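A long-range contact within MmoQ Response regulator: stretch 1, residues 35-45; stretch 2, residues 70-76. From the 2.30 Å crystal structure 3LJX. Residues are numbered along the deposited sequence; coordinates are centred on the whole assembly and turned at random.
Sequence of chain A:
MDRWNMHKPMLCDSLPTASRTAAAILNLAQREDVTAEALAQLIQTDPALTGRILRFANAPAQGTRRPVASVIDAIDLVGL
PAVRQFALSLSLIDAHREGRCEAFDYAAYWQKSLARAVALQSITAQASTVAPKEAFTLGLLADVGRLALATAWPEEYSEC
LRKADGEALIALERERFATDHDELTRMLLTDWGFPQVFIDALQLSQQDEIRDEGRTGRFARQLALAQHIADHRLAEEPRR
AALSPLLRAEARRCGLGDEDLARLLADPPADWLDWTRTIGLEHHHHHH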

# COMPACT_ATOMS: atom_id res chain seq x y z
N THR A 35 -21.44 2.99 -10.60
CA THR A 35 -21.50 3.78 -9.37
C THR A 35 -20.11 4.21 -8.91
O THR A 35 -19.10 3.59 -9.26
CB THR A 35 -22.15 2.98 -8.22
OG1 THR A 35 -21.43 1.76 -8.02
CG2 THR A 35 -23.61 2.66 -8.52
N ALA A 36 -20.06 5.29 -8.13
CA ALA A 36 -18.84 5.70 -7.46
C ALA A 36 -18.31 4.53 -6.65
O ALA A 36 -17.12 4.20 -6.68
CB ALA A 36 -19.11 6.88 -6.56
N GLU A 37 -19.23 3.88 -5.93
CA GLU A 37 -18.90 2.81 -5.00
C GLU A 37 -18.28 1.60 -5.69
O GLU A 37 -17.27 1.07 -5.22
CB GLU A 37 -20.15 2.40 -4.21
CG GLU A 37 -20.62 3.45 -3.19
CD GLU A 37 -21.20 4.72 -3.84
OE1 GLU A 37 -21.69 4.65 -5.00
OE2 GLU A 37 -21.17 5.78 -3.18
N ALA A 38 -18.88 1.15 -6.79
CA ALA A 38 -18.37 -0.04 -7.48
C ALA A 38 -17.00 0.24 -8.06
O ALA A 38 -16.12 -0.61 -8.05
CB ALA A 38 -19.33 -0.48 -8.58
N LEU A 39 -16.83 1.45 -8.58
CA LEU A 39 -15.57 1.83 -9.20
C LEU A 39 -14.46 1.91 -8.14
O LEU A 39 -13.36 1.39 -8.35
CB LEU A 39 -15.73 3.17 -9.91
CG LEU A 39 -14.49 3.52 -10.74
CD1 LEU A 39 -14.21 2.38 -11.71
CD2 LEU A 39 -14.67 4.85 -11.46
N ALA A 40 -14.75 2.57 -7.02
CA ALA A 40 -13.80 2.67 -5.90
C ALA A 40 -13.39 1.28 -5.37
O ALA A 40 -12.21 1.01 -5.17
CB ALA A 40 -14.39 3.53 -4.78
N GLN A 41 -14.38 0.42 -5.15
CA GLN A 41 -14.12 -0.92 -4.64
C GLN A 41 -13.12 -1.64 -5.54
O GLN A 41 -12.20 -2.32 -5.07
CB GLN A 41 -15.42 -1.73 -4.56
CG GLN A 41 -16.27 -1.43 -3.34
CD GLN A 41 -16.01 -2.40 -2.19
OE1 GLN A 41 -15.26 -2.09 -1.25
NE2 GLN A 41 -16.62 -3.58 -2.26
N LEU A 42 -13.30 -1.47 -6.84
CA LEU A 42 -12.45 -2.15 -7.80
C LEU A 42 -11.08 -1.48 -7.89
O LEU A 42 -10.04 -2.16 -7.91
CB LEU A 42 -13.15 -2.18 -9.15
CG LEU A 42 -12.43 -3.00 -10.22
CD1 LEU A 42 -11.93 -4.30 -9.62
CD2 LEU A 42 -13.36 -3.25 -11.39
N ILE A 43 -11.06 -0.15 -7.93
CA ILE A 43 -9.81 0.59 -8.10
C ILE A 43 -8.90 0.38 -6.90
O ILE A 43 -7.68 0.31 -7.02
CB ILE A 43 -10.07 2.10 -8.28
CG1 ILE A 43 -10.57 2.39 -9.70
CG2 ILE A 43 -8.80 2.90 -8.02
CD1 ILE A 43 -11.01 3.83 -9.91
N GLN A 44 -9.51 0.27 -5.71
CA GLN A 44 -8.69 0.19 -4.52
C GLN A 44 -8.09 -1.20 -4.32
O GLN A 44 -7.48 -1.47 -3.30
CB GLN A 44 -9.45 0.65 -3.28
CG GLN A 44 -10.50 -0.33 -2.82
CD GLN A 44 -11.14 0.11 -1.52
OE1 GLN A 44 -10.96 1.25 -1.10
NE2 GLN A 44 -11.88 -0.80 -0.88
N THR A 45 -8.27 -2.09 -5.30
CA THR A 45 -7.51 -3.35 -5.29
C THR A 45 -6.14 -3.14 -5.94
O THR A 45 -5.29 -4.04 -5.92
CB THR A 45 -8.23 -4.51 -6.01
OG1 THR A 45 -8.43 -4.17 -7.39
CG2 THR A 45 -9.56 -4.82 -5.35
N SER A 70 -8.77 7.46 0.77
CA SER A 70 -9.46 6.34 0.14
C SER A 70 -9.99 6.76 -1.23
O SER A 70 -10.31 7.94 -1.46
CB SER A 70 -10.62 5.89 1.02
OG SER A 70 -11.60 6.91 1.08
N VAL A 71 -10.10 5.80 -2.15
CA VAL A 71 -10.61 6.14 -3.47
C VAL A 71 -12.01 6.76 -3.36
O VAL A 71 -12.31 7.74 -4.04
CB VAL A 71 -10.64 4.92 -4.38
CG1 VAL A 71 -11.00 5.33 -5.81
CG2 VAL A 71 -9.29 4.22 -4.34
N ILE A 72 -12.86 6.21 -2.49
CA ILE A 72 -14.23 6.73 -2.40
C ILE A 72 -14.24 8.19 -1.89
O ILE A 72 -15.02 9.02 -2.37
CB ILE A 72 -15.13 5.84 -1.55
CG1 ILE A 72 -16.59 6.27 -1.68
CG2 ILE A 72 -14.69 5.86 -0.10
CD1 ILE A 72 -17.16 6.08 -3.07
N ASP A 73 -13.36 8.51 -0.95
CA ASP A 73 -13.24 9.90 -0.50
C ASP A 73 -12.67 10.81 -1.59
O ASP A 73 -13.08 11.96 -1.72
CB ASP A 73 -12.42 10.00 0.78
CG ASP A 73 -13.13 9.37 1.96
OD1 ASP A 73 -14.37 9.53 2.06
OD2 ASP A 73 -12.44 8.71 2.78
N ALA A 74 -11.72 10.29 -2.37
CA ALA A 74 -11.21 11.08 -3.49
C ALA A 74 -12.35 11.42 -4.47
O ALA A 74 -12.49 12.56 -4.93
CB ALA A 74 -10.07 10.35 -4.20
N ILE A 75 -13.18 10.42 -4.77
CA ILE A 75 -14.30 10.62 -5.67
C ILE A 75 -15.24 11.71 -5.15
O ILE A 75 -15.57 12.64 -5.89
CB ILE A 75 -15.09 9.33 -5.88
CG1 ILE A 75 -14.29 8.34 -6.72
CG2 ILE A 75 -16.40 9.63 -6.58
CD1 ILE A 75 -15.03 7.03 -6.97
N ASP A 76 -15.65 11.61 -3.89
CA ASP A 76 -16.50 12.64 -3.27
C ASP A 76 -15.86 14.01 -3.39
O ASP A 76 -16.54 15.01 -3.57
CB ASP A 76 -16.75 12.35 -1.78
CG ASP A 76 -17.45 11.02 -1.54
OD1 ASP A 76 -18.00 10.45 -2.51
OD2 ASP A 76 -17.44 10.55 -0.37
O HOH W 1 -9.13 3.41 -1.09
O HOH W 2 -12.39 3.49 -1.26

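Helix 36-43 and helix 71-76 run in roughly opposite senses, their N-to-C directions 137° apart and their axes 9.1 Å apart at closest approach. The backbones draw nearest at A40 and V71, whose CA atoms lie 5.3 Å apart. Alanine allows this closeness: its lone methyl leaves a shallow place on the first helix, and the branched side chains of the second fill it.

A40 sits at the centre. A40 CB rests 4.0 Å from V71 CG1, 4.0 Å from I72 CB and 4.2 Å from I75 CD1, so one small methyl meets three larger side chains. One turn earlier, A36 offers a similar low surface. A36 CB lies 3.9 Å from I75 CG2 and 4.1 Å from I72 CD1, while I75 CD1 reaches the backbone, 3.5 Å from A36 O. I75 thus spans both alanines. I72 leaves its backbone sideways, but its end comes nearer the first helix; E37 flanks it there, with OE2 4.0 Å from I72 CD1, a contact without a hydrogen bond.

At the other end, V71 packs both methyls on I43, with V71 CG2 3.9 Å from I43 CG2 and 3.7 Å from Q44 CB. Beta-branching suits V71 to this place by presenting a broad surface close to the backbone.

No direct hydrogen bond crosses the interface; water supplies the polar link. The amides of V71 and I72, in the first turn of their helix, lack acceptors within that helix. Each donates to a water, V71 N at 2.8 Å to water 1 O and I72 N at 3.0 Å to water 2 O, and both waters donate to Q44 OE1. The long glutamine side chain thus carries a carbonyl oxygen to the start of the opposing helix, where S70 OG caps D73 N at 3.1 Å.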